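Local coordinates for protein alkaline phosphatase D (Bacillus subtilis, PDB 2YEQ) that hydrolyses phosphate esters, as an alkaline phosphatase and phosphodiesterase, at an active site that holds iron and calcium ions, at residues D144-L149 and A200-V205; Y154-N159 and E515-K520; S387-D392 and K399-E404. All blocks are in the same frame, centred on the assembly; numbering follows the deposited sequence.

Contact 1 (D144-L149 and A200-V205). With PE5 (3,6,9,12,15,18,21,24-octaoxahexacosan-1-ol), chain D; EDO (1,2-ethanediol), chain B.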
loop_
_atom_site.group_PDB
_atom_site.type_symbol
_atom_site.label_atom_id
_atom_site.label_comp_id
_atom_site.label_asym_id
_atom_site.label_seq_id
_atom_site.Cartn_x
_atom_site.Cartn_y
_atom_site.Cartn_z
ATOM N N ASP A 144 4.211 12.651 9.323
ATOM C CA ASP A 144 3.528 13.622 8.492
ATOM C C ASP A 144 2.451 12.960 7.600
ATOM O O ASP A 144 1.450 13.585 7.279
ATOM C CB ASP A 144 4.525 14.339 7.595
ATOM C CG ASP A 144 5.573 15.149 8.396
ATOM O OD1 ASP A 144 5.155 16.084 9.110
ATOM O OD2 ASP A 144 6.789 14.851 8.283
ATOM N N LEU A 145 2.691 11.724 7.186
ATOM C CA LEU A 145 1.693 10.971 6.412
ATOM C C LEU A 145 2.013 9.495 6.378
ATOM O O LEU A 145 3.066 9.049 6.859
ATOM C CB LEU A 145 1.480 11.565 5.009
ATOM C CG LEU A 145 2.635 11.733 4.021
ATOM C CD1 LEU A 145 2.888 10.447 3.321
ATOM C CD2 LEU A 145 2.288 12.787 2.993
ATOM N N VAL A 146 1.049 8.716 5.890
ATOM C CA VAL A 146 1.177 7.290 5.726
ATOM C C VAL A 146 0.845 6.950 4.261
ATOM O O VAL A 146 -0.078 7.548 3.677
ATOM C CB VAL A 146 0.212 6.531 6.660
ATOM C CG1 VAL A 146 0.172 5.047 6.341
ATOM C CG2 VAL A 146 0.630 6.742 8.115
ATOM N N PHE A 147 1.609 6.011 3.696
ATOM C CA PHE A 147 1.310 5.393 2.393
ATOM C C PHE A 147 0.857 3.963 2.570
ATOM O O PHE A 147 1.432 3.199 3.335
ATOM C CB PHE A 147 2.570 5.327 1.500
ATOM C CG PHE A 147 3.018 6.650 0.985
ATOM C CD1 PHE A 147 2.476 7.179 -0.161
ATOM C CD2 PHE A 147 4.027 7.362 1.634
ATOM C CE1 PHE A 147 2.891 8.394 -0.650
ATOM C CE2 PHE A 147 4.460 8.595 1.136
ATOM C CZ PHE A 147 3.887 9.104 -0.000
ATOM N N HIS A 148 -0.196 3.575 1.862
ATOM C CA HIS A 148 -0.528 2.176 1.762
ATOM C C HIS A 148 -0.294 1.752 0.310
ATOM O O HIS A 148 -0.720 2.430 -0.619
ATOM C CB HIS A 148 -1.954 1.891 2.231
ATOM C CG HIS A 148 -2.160 0.463 2.606
ATOM N ND1 HIS A 148 -2.318 -0.530 1.667
ATOM C CD2 HIS A 148 -2.192 -0.146 3.807
ATOM C CE1 HIS A 148 -2.434 -1.692 2.281
ATOM N NE2 HIS A 148 -2.362 -1.488 3.583
ATOM N N LEU A 149 0.421 0.649 0.135
ATOM C CA LEU A 149 0.919 0.238 -1.187
ATOM C C LEU A 149 0.225 -1.006 -1.749
ATOM O O LEU A 149 0.678 -1.559 -2.760
ATOM C CB LEU A 149 2.420 -0.035 -1.132
ATOM C CG LEU A 149 3.287 1.146 -0.669
ATOM C CD1 LEU A 149 4.776 0.738 -0.724
ATOM C CD2 LEU A 149 3.012 2.413 -1.455
ATOM N N ALA A 200 -7.171 7.551 11.965
ATOM C CA ALA A 200 -7.535 8.788 12.662
ATOM C C ALA A 200 -6.287 9.638 13.005
ATOM O O ALA A 200 -6.363 10.855 13.105
ATOM C CB ALA A 200 -8.366 8.465 13.961
ATOM N N ALA A 201 -5.131 8.995 13.090
ATOM C CA ALA A 201 -3.881 9.666 13.488
ATOM C C ALA A 201 -3.167 10.477 12.398
ATOM O O ALA A 201 -2.478 11.470 12.693
ATOM C CB ALA A 201 -2.926 8.621 14.091
ATOM N N PHE A 202 -3.300 10.069 11.137
ATOM C CA PHE A 202 -2.508 10.656 10.035
ATOM C C PHE A 202 -3.290 10.702 8.714
ATOM O O PHE A 202 -4.147 9.872 8.495
ATOM C CB PHE A 202 -1.286 9.789 9.718
ATOM C CG PHE A 202 -0.597 9.208 10.895
ATOM C CD1 PHE A 202 0.211 10.006 11.706
ATOM C CD2 PHE A 202 -0.666 7.865 11.158
ATOM C CE1 PHE A 202 0.880 9.470 12.771
ATOM C CE2 PHE A 202 0.011 7.317 12.238
ATOM C CZ PHE A 202 0.777 8.142 13.054
ATOM N N PRO A 203 -2.949 11.621 7.824
ATOM C CA PRO A 203 -3.444 11.547 6.446
ATOM C C PRO A 203 -2.766 10.412 5.711
ATOM O O PRO A 203 -1.562 10.205 5.900
ATOM C CB PRO A 203 -3.027 12.878 5.838
ATOM C CG PRO A 203 -1.879 13.335 6.668
ATOM C CD PRO A 203 -2.006 12.733 8.012
ATOM N N TRP A 204 -3.538 9.684 4.894
ATOM C CA TRP A 204 -3.048 8.541 4.140
ATOM C C TRP A 204 -3.077 8.840 2.633
ATOM O O TRP A 204 -3.987 9.528 2.127
ATOM C CB TRP A 204 -3.886 7.297 4.389
ATOM C CG TRP A 204 -3.682 6.612 5.711
ATOM C CD1 TRP A 204 -3.525 7.211 6.933
ATOM C CD2 TRP A 204 -3.652 5.200 5.956
ATOM N NE1 TRP A 204 -3.389 6.268 7.902
ATOM C CE2 TRP A 204 -3.473 5.024 7.340
ATOM C CE3 TRP A 204 -3.746 4.064 5.131
ATOM C CZ2 TRP A 204 -3.391 3.779 7.920
ATOM C CZ3 TRP A 204 -3.656 2.841 5.692
ATOM C CH2 TRP A 204 -3.498 2.686 7.082
ATOM N N VAL A 205 -2.073 8.302 1.937
ATOM C CA VAL A 205 -1.999 8.273 0.486
ATOM C C VAL A 205 -2.016 6.801 0.113
ATOM O O VAL A 205 -1.050 6.067 0.344
ATOM C CB VAL A 205 -0.753 8.994 -0.045
ATOM C CG1 VAL A 205 -0.702 8.991 -1.598
ATOM C CG2 VAL A 205 -0.773 10.447 0.447
HETATM C C50 PE5 D . -7.334 13.807 19.670
HETATM O O1 PE5 D . -7.210 13.316 18.328
HETATM C C1 PE5 D . -6.611 12.034 18.329
HETATM C C2 PE5 D . -6.321 11.497 16.941
HETATM O O2 PE5 D . -6.444 10.071 16.961
HETATM C C3 PE5 D . -5.270 9.328 17.296
HETATM C C4 PE5 D . -5.532 7.852 17.080
HETATM C C1 EDO B . -0.973 14.186 12.019
HETATM O O1 EDO B . -2.240 13.936 11.426
HETATM C C2 EDO B . 0.088 14.290 10.942
HETATM O O2 EDO B . 1.243 14.875 11.553
#

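Contact 2 (Y154-N159 and E515-K520). With FE (Fe (III) ion), chain C; NA (sodium ion), chain E.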
loop_
_atom_site.group_PDB
_atom_site.type_symbol
_atom_site.label_atom_id
_atom_site.label_comp_id
_atom_site.label_asym_id
_atom_site.label_seq_id
_atom_site.Cartn_x
_atom_site.Cartn_y
_atom_site.Cartn_z
ATOM N N TYR A 154 -8.108 -8.622 1.263
ATOM C CA TYR A 154 -7.957 -9.833 0.467
ATOM C C TYR A 154 -9.381 -10.332 0.163
ATOM O O TYR A 154 -10.321 -10.052 0.926
ATOM C CB TYR A 154 -7.133 -10.917 1.183
ATOM C CG TYR A 154 -5.646 -10.598 1.247
ATOM C CD1 TYR A 154 -5.171 -9.533 2.035
ATOM C CD2 TYR A 154 -4.731 -11.312 0.491
ATOM C CE1 TYR A 154 -3.828 -9.211 2.087
ATOM C CE2 TYR A 154 -3.360 -11.007 0.530
ATOM C CZ TYR A 154 -2.920 -9.939 1.315
ATOM O OH TYR A 154 -1.593 -9.631 1.388
ATOM N N GLU A 155 -9.506 -11.076 -0.930
ATOM C CA GLU A 155 -10.803 -11.423 -1.522
ATOM C C GLU A 155 -11.344 -12.780 -1.147
ATOM O O GLU A 155 -12.510 -13.104 -1.448
ATOM C CB GLU A 155 -10.695 -11.305 -3.050
ATOM C CG GLU A 155 -10.041 -12.528 -3.749
ATOM C CD GLU A 155 -8.519 -12.438 -3.834
ATOM O OE1 GLU A 155 -7.920 -11.613 -3.098
ATOM O OE2 GLU A 155 -7.915 -13.222 -4.611
ATOM N N TYR A 156 -10.512 -13.593 -0.510
ATOM C CA TYR A 156 -10.807 -14.991 -0.279
ATOM C C TYR A 156 -12.002 -15.266 0.638
ATOM O O TYR A 156 -12.426 -14.408 1.407
ATOM C CB TYR A 156 -9.585 -15.695 0.296
ATOM C CG TYR A 156 -8.402 -15.689 -0.647
ATOM C CD1 TYR A 156 -8.388 -16.508 -1.766
ATOM C CD2 TYR A 156 -7.308 -14.850 -0.432
ATOM C CE1 TYR A 156 -7.322 -16.499 -2.644
ATOM C CE2 TYR A 156 -6.246 -14.823 -1.306
ATOM C CZ TYR A 156 -6.263 -15.632 -2.417
ATOM O OH TYR A 156 -5.205 -15.609 -3.288
ATOM N N GLY A 157 -12.560 -16.463 0.479
ATOM C CA GLY A 157 -13.416 -17.073 1.476
ATOM C C GLY A 157 -12.563 -17.579 2.621
ATOM O O GLY A 157 -11.337 -17.409 2.617
ATOM N N PRO A 158 -13.196 -18.199 3.607
ATOM C CA PRO A 158 -12.463 -18.684 4.770
ATOM C C PRO A 158 -11.739 -19.999 4.490
ATOM O O PRO A 158 -12.172 -20.774 3.643
ATOM C CB PRO A 158 -13.563 -18.851 5.827
ATOM C CG PRO A 158 -14.772 -19.094 5.070
ATOM C CD PRO A 158 -14.652 -18.274 3.813
ATOM N N ASN A 159 -10.633 -20.236 5.187
ATOM C CA ASN A 159 -9.855 -21.469 5.045
ATOM C C ASN A 159 -9.348 -21.695 3.623
ATOM O O ASN A 159 -9.297 -22.835 3.140
ATOM C CB ASN A 159 -10.687 -22.698 5.456
ATOM C CG ASN A 159 -11.321 -22.549 6.822
ATOM O OD1 ASN A 159 -12.553 -22.609 6.968
ATOM N ND2 ASN A 159 -10.485 -22.356 7.833
ATOM N N GLU A 515 -7.255 -23.640 -5.448
ATOM C CA GLU A 515 -7.682 -25.031 -5.497
ATOM C C GLU A 515 -8.838 -25.280 -4.533
ATOM O O GLU A 515 -9.842 -25.863 -4.926
ATOM C CB GLU A 515 -6.499 -25.948 -5.166
ATOM C CG GLU A 515 -6.814 -27.435 -5.126
ATOM C CD GLU A 515 -5.930 -28.184 -4.140
ATOM O OE1 GLU A 515 -6.134 -28.034 -2.909
ATOM O OE2 GLU A 515 -5.028 -28.915 -4.604
ATOM N N LYS A 516 -8.692 -24.845 -3.278
ATOM C CA LYS A 516 -9.769 -24.961 -2.280
ATOM C C LYS A 516 -11.055 -24.275 -2.738
ATOM O O LYS A 516 -12.130 -24.807 -2.524
ATOM C CB LYS A 516 -9.335 -24.416 -0.913
ATOM C CG LYS A 516 -8.603 -25.442 -0.065
ATOM C CD LYS A 516 -7.386 -24.867 0.660
ATOM C CE LYS A 516 -6.402 -25.959 1.069
ATOM N NZ LYS A 516 -5.784 -25.649 2.389
ATOM N N GLN A 517 -10.941 -23.108 -3.367
ATOM C CA GLN A 517 -12.102 -22.412 -3.939
ATOM C C GLN A 517 -12.811 -23.299 -4.955
ATOM O O GLN A 517 -14.042 -23.347 -4.981
ATOM C CB GLN A 517 -11.690 -21.118 -4.644
ATOM C CG GLN A 517 -11.494 -19.934 -3.730
ATOM C CD GLN A 517 -10.889 -18.712 -4.430
ATOM O OE1 GLN A 517 -10.446 -18.751 -5.615
ATOM N NE2 GLN A 517 -10.876 -17.599 -3.701
ATOM N N MET A 518 -12.030 -23.986 -5.792
ATOM C CA MET A 518 -12.581 -24.888 -6.808
ATOM C C MET A 518 -13.216 -26.124 -6.156
ATOM O O MET A 518 -14.302 -26.537 -6.561
ATOM C CB MET A 518 -11.508 -25.293 -7.843
ATOM C CG MET A 518 -11.932 -25.074 -9.301
ATOM S SD MET A 518 -11.957 -23.327 -9.791
ATOM C CE MET A 518 -13.476 -23.211 -10.745
ATOM N N ILE A 519 -12.552 -26.704 -5.151
ATOM C CA ILE A 519 -13.108 -27.852 -4.421
ATOM C C ILE A 519 -14.436 -27.498 -3.733
ATOM O O ILE A 519 -15.336 -28.333 -3.654
ATOM C CB ILE A 519 -12.145 -28.387 -3.350
ATOM C CG1 ILE A 519 -10.930 -29.053 -3.984
ATOM C CG2 ILE A 519 -12.835 -29.391 -2.434
ATOM C CD1 ILE A 519 -9.826 -29.341 -2.971
ATOM N N LYS A 520 -14.562 -26.266 -3.243
ATOM C CA LYS A 520 -15.804 -25.820 -2.587
ATOM C C LYS A 520 -16.977 -25.783 -3.568
ATOM O O LYS A 520 -18.101 -26.126 -3.203
ATOM C CB LYS A 520 -15.635 -24.442 -1.952
ATOM C CG LYS A 520 -15.048 -24.454 -0.556
ATOM C CD LYS A 520 -14.823 -23.012 -0.089
ATOM C CE LYS A 520 -14.002 -22.925 1.176
ATOM N NZ LYS A 520 -14.019 -21.530 1.710
HETATM FE FE FE C . -0.178 -9.435 -0.007
HETATM NA NA NA E . -10.418 -16.466 -6.947
HETATM O O HOH W 1 -8.847 -15.610 -5.580
HETATM O O HOH W 2 -14.581 -22.862 4.599
HETATM O O HOH W 3 -8.214 -25.960 3.756
HETATM O O HOH W 4 -11.898 -17.324 -8.346
HETATM O O HOH W 5 -8.676 -17.358 -8.130
#

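Contact 3 (S387-D392 and K399-E404)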
loop_
_atom_site.group_PDB
_atom_site.type_symbol
_atom_site.label_atom_id
_atom_site.label_comp_id
_atom_site.label_asym_id
_atom_site.label_seq_id
_atom_site.Cartn_x
_atom_site.Cartn_y
_atom_site.Cartn_z
ATOM N N SER A 387 17.633 -2.627 -1.313
ATOM C CA SER A 387 18.567 -2.774 -2.435
ATOM C C SER A 387 19.133 -1.455 -2.852
ATOM O O SER A 387 18.420 -0.443 -2.943
ATOM C CB SER A 387 17.872 -3.367 -3.696
ATOM O OG SER A 387 17.538 -4.721 -3.484
ATOM N N ASN A 388 20.416 -1.475 -3.208
ATOM C CA ASN A 388 20.972 -0.430 -4.047
ATOM C C ASN A 388 20.429 -0.599 -5.478
ATOM O O ASN A 388 20.396 -1.713 -6.006
ATOM C CB ASN A 388 22.517 -0.554 -4.071
ATOM C CG ASN A 388 23.157 -0.196 -2.722
ATOM O OD1 ASN A 388 24.081 -0.873 -2.231
ATOM N ND2 ASN A 388 22.641 0.857 -2.114
ATOM N N LEU A 389 20.028 0.497 -6.096
ATOM C CA LEU A 389 19.597 0.499 -7.497
ATOM C C LEU A 389 20.718 1.041 -8.388
ATOM O O LEU A 389 21.061 2.228 -8.301
ATOM C CB LEU A 389 18.352 1.376 -7.674
ATOM C CG LEU A 389 17.117 0.901 -6.876
ATOM C CD1 LEU A 389 15.941 1.845 -7.136
ATOM C CD2 LEU A 389 16.761 -0.550 -7.215
ATOM N N HIS A 390 21.255 0.166 -9.241
ATOM C CA HIS A 390 22.348 0.511 -10.166
ATOM C C HIS A 390 21.839 0.807 -11.578
ATOM O O HIS A 390 20.874 0.184 -12.037
ATOM C CB HIS A 390 23.330 -0.654 -10.210
ATOM C CG HIS A 390 24.156 -0.791 -8.977
ATOM N ND1 HIS A 390 23.744 -1.518 -7.880
ATOM C CD2 HIS A 390 25.388 -0.320 -8.676
ATOM C CE1 HIS A 390 24.687 -1.487 -6.958
ATOM N NE2 HIS A 390 25.692 -0.759 -7.413
ATOM N N VAL A 391 22.486 1.728 -12.292
ATOM C CA VAL A 391 22.026 2.075 -13.653
ATOM C C VAL A 391 22.087 0.894 -14.625
ATOM O O VAL A 391 21.377 0.887 -15.621
ATOM C CB VAL A 391 22.745 3.291 -14.262
ATOM C CG1 VAL A 391 22.422 4.528 -13.448
ATOM C CG2 VAL A 391 24.284 3.059 -14.399
ATOM N N ASP A 392 22.914 -0.094 -14.309
ATOM C CA ASP A 392 22.911 -1.360 -15.006
ATOM C C ASP A 392 22.736 -2.421 -13.945
ATOM O O ASP A 392 23.613 -2.613 -13.104
ATOM C CB ASP A 392 24.232 -1.560 -15.765
ATOM C CG ASP A 392 24.193 -2.767 -16.682
ATOM O OD1 ASP A 392 23.690 -3.816 -16.255
ATOM O OD2 ASP A 392 24.669 -2.655 -17.828
ATOM N N LYS A 399 26.983 3.045 -11.778
ATOM C CA LYS A 399 26.549 4.119 -10.934
ATOM C C LYS A 399 25.215 3.801 -10.193
ATOM O O LYS A 399 24.250 3.284 -10.775
ATOM C CB LYS A 399 26.371 5.355 -11.799
ATOM C CG LYS A 399 26.177 6.620 -10.996
ATOM C CD LYS A 399 25.272 7.596 -11.700
ATOM C CE LYS A 399 24.893 8.751 -10.774
ATOM N NZ LYS A 399 24.694 10.017 -11.518
ATOM N N ILE A 400 25.178 4.134 -8.908
ATOM C CA ILE A 400 23.970 3.983 -8.098
ATOM C C ILE A 400 23.062 5.185 -8.317
ATOM O O ILE A 400 23.456 6.329 -8.082
ATOM C CB ILE A 400 24.308 3.789 -6.641
ATOM C CG1 ILE A 400 24.959 2.423 -6.460
ATOM C CG2 ILE A 400 23.035 3.913 -5.744
ATOM C CD1 ILE A 400 25.482 2.154 -5.065
ATOM N N PHE A 401 21.854 4.946 -8.840
ATOM C CA PHE A 401 20.922 6.035 -9.065
ATOM C C PHE A 401 19.925 6.171 -7.904
ATOM O O PHE A 401 19.167 7.136 -7.836
ATOM C CB PHE A 401 20.209 5.929 -10.433
ATOM C CG PHE A 401 19.192 4.823 -10.537
ATOM C CD1 PHE A 401 17.876 5.027 -10.138
ATOM C CD2 PHE A 401 19.532 3.601 -11.095
ATOM C CE1 PHE A 401 16.930 4.023 -10.274
ATOM C CE2 PHE A 401 18.594 2.595 -11.240
ATOM C CZ PHE A 401 17.292 2.795 -10.813
ATOM N N GLY A 402 19.919 5.216 -7.001
ATOM C CA GLY A 402 18.966 5.278 -5.897
ATOM C C GLY A 402 18.920 4.041 -5.068
ATOM O O GLY A 402 19.860 3.253 -5.051
ATOM N N ALA A 403 17.792 3.847 -4.392
ATOM C CA ALA A 403 17.594 2.713 -3.504
ATOM C C ALA A 403 16.130 2.259 -3.533
ATOM O O ALA A 403 15.248 3.057 -3.827
ATOM C CB ALA A 403 17.962 3.087 -2.063
ATOM N N GLU A 404 15.917 0.991 -3.213
ATOM C CA GLU A 404 14.576 0.427 -3.040
ATOM C C GLU A 404 14.403 -0.074 -1.620
ATOM O O GLU A 404 15.222 -0.832 -1.126
ATOM C CB GLU A 404 14.327 -0.756 -4.003
ATOM C CG GLU A 404 12.896 -1.309 -3.873
ATOM C CD GLU A 404 12.537 -2.477 -4.810
ATOM O OE1 GLU A 404 13.443 -3.229 -5.275
ATOM O OE2 GLU A 404 11.302 -2.670 -5.009
HETATM O O HOH W 6 14.773 -4.527 -3.385
#

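Contact 1 (D144-L149 and A200-V205)
Val146 and Trp204 form a parallel bridge pair whose neighbours supply the bonds: Val146 N donates to Pro203 O at 3.0 Å, and Val146 O accepts from Val205 N at 2.8 Å. One step on, His148 N reaches Val205 O. Proline, which has no N-H, suits this place because the bond to Val146 asks for its carbonyl. Phe147, lying between, turns its polar backbone groups the other way, to Ala120 and Ala122 of strand 117-122. Strands 145-148 and 203-206 are thus parallel neighbours linked by a beta-alpha-beta crossover through helices 179-190 and 193-201. As in other calcineurin-like metallophosphatases, metal ligands follow the strands: Asp151, then Asp209 and Asp210. On the face that carries Val146 and Trp204, Val146 CG1, anti to the backbone N (chi1 171°), lies over the indole, 3.8 Å from Trp204 CE2. Val146 CB stands over the five-membered ring of Trp204, and Val146 CG2 lies 3.5 Å from Phe202 CD2; beta-branching lets valine meet both aromatics. On the face of Phe147 and Val205, Phe147 CD1 packs against Val205 CB at 3.7 Å. Trp204 and His148 have their polar side-chain atoms satisfied: Trp204 NE1 by Ala198 O, His148 NE2 by Gln125, ND1 by Gly150. Asp144 forms a salt bridge to Lys105 and accepts from Thr118 N. In helix 193-201, Ala201 O accepts at 2.8 Å from O1 of an ethanediol that also bonds Leu143 O and probably comes from the crystallisation liquor.

Contact 2 (Y154-N159 and E515-K520)
Lys520 NZ is gripped by several groups: it donates to Pro158 O at 2.8 Å, in the carbonyl plane, forms a salt bridge with Glu160, and has a weak bond to a water at 3.2 Å that in turn donates to Asn159 OD1. The lysine is extended beyond CG, and its last torsion, chi4 -170°, sets NZ at full stretch from the helix, a length that lets it span from an exposed turn to the loop carbonyl. Deeper in, Gln517 splits its amide between two tasks. OE1 binds sodium at 2.6 Å, alongside Glu175, Glu214 and waters; NE2, whose main polar partner is Glu160, sits at the edge of the Tyr156 ring, 3.3 Å from CD1, the side chains crossing at about a right angle. One sodium-bound water donates to Glu155 OE2 at 2.7 Å, coupling loop and metal site. At the inner end of the loop, Tyr154 OH coordinates the active-site iron at 2.0 Å, with Cys124, Asp151 and His382. The loop therefore runs from the iron, after strand 145-148, out to helix 504-520: Tyr156 packs on His510 and Ala513 of that helix, while its carbonyl is held by Arg185 of helix 179-190.

Contact 3 (S387-D392 and K399-E404)
Leu389 faces two residues at once, Phe401 and Gly402, and so marks a classic beta bulge in the antiparallel hairpin formed by strands 384-390 and 400-406. The backbone bonds define it. Leu389 O takes Phe401 N at 2.9 Å and, weakly, Gly402 N at 3.5 Å, while Leu389 N bonds Gly402 O at 3.0 Å with the donor raised 46° from the carbonyl plane. Before the bulge, Ser387 and Glu404 form a hydrogen-bonded pair with a bond in each direction; beyond it, Val391 N reaches Lys399 O at 2.8 Å. The register slips by one, and His390 pairs with Ile400 instead of Phe401.

Two CH-pi contacts lie on the two sides of the hairpin. Phe401 CG lies in the crowded position between the backbone N and the carbonyl carbon (chi1 71°). Leu389 CB sits over one face of the Phe401 ring, offset toward the rim, 3.9 Å from the centroid. Ile400 CG1 lies over one face of the His390 imidazole, nearest NE2 at 3.4 Å; the CG1 methylene of this beta-branched residue offers C-H to the ring, offset toward the rim.

Apolar packing extends the Phe401 side. Val391 CG1 touches Phe401 CD2, and the phenyl continues onto Ile363 and Ile366 of helix 356-368 and Val374 of strand 374-378, an apolar setting that suits a large aromatic. Leu389 sends CD1 against the Ala403 backbone and CD2 to Glu404 CB.

Polar side chains gather at the far end. The extended Glu404 carries its buried carboxylate to Thr378, Phe334 N and Ala335 N, partners that would stabilise the negative charge. A water bridges the pair, lying 2.8 Å from Ser387 OG and donating to Glu404 OE1 at 2.7 Å.

In the fold
Contacts 1 and 3 are buried strand pairings in two different sheets, whereas contact 2 is partly buried and joins a loop to the C-terminal helix. Contact 1 lies nearest the middle of the chain, its centre about 10 Å away, against 22 and 23 Å for the others. Its parallel ladder and aromatic packing contrast with the antiparallel, bulged hairpin of contact 3; in contact 2 side-chain charge, water and sodium replace the backbone ladder. Contacts 1 and 2 share a connection: strand 145-148 leads into the loop that carries Tyr154. Contact 3 is nested within the long chain span closed by contact 2, yet their centres are about 40 Å apart.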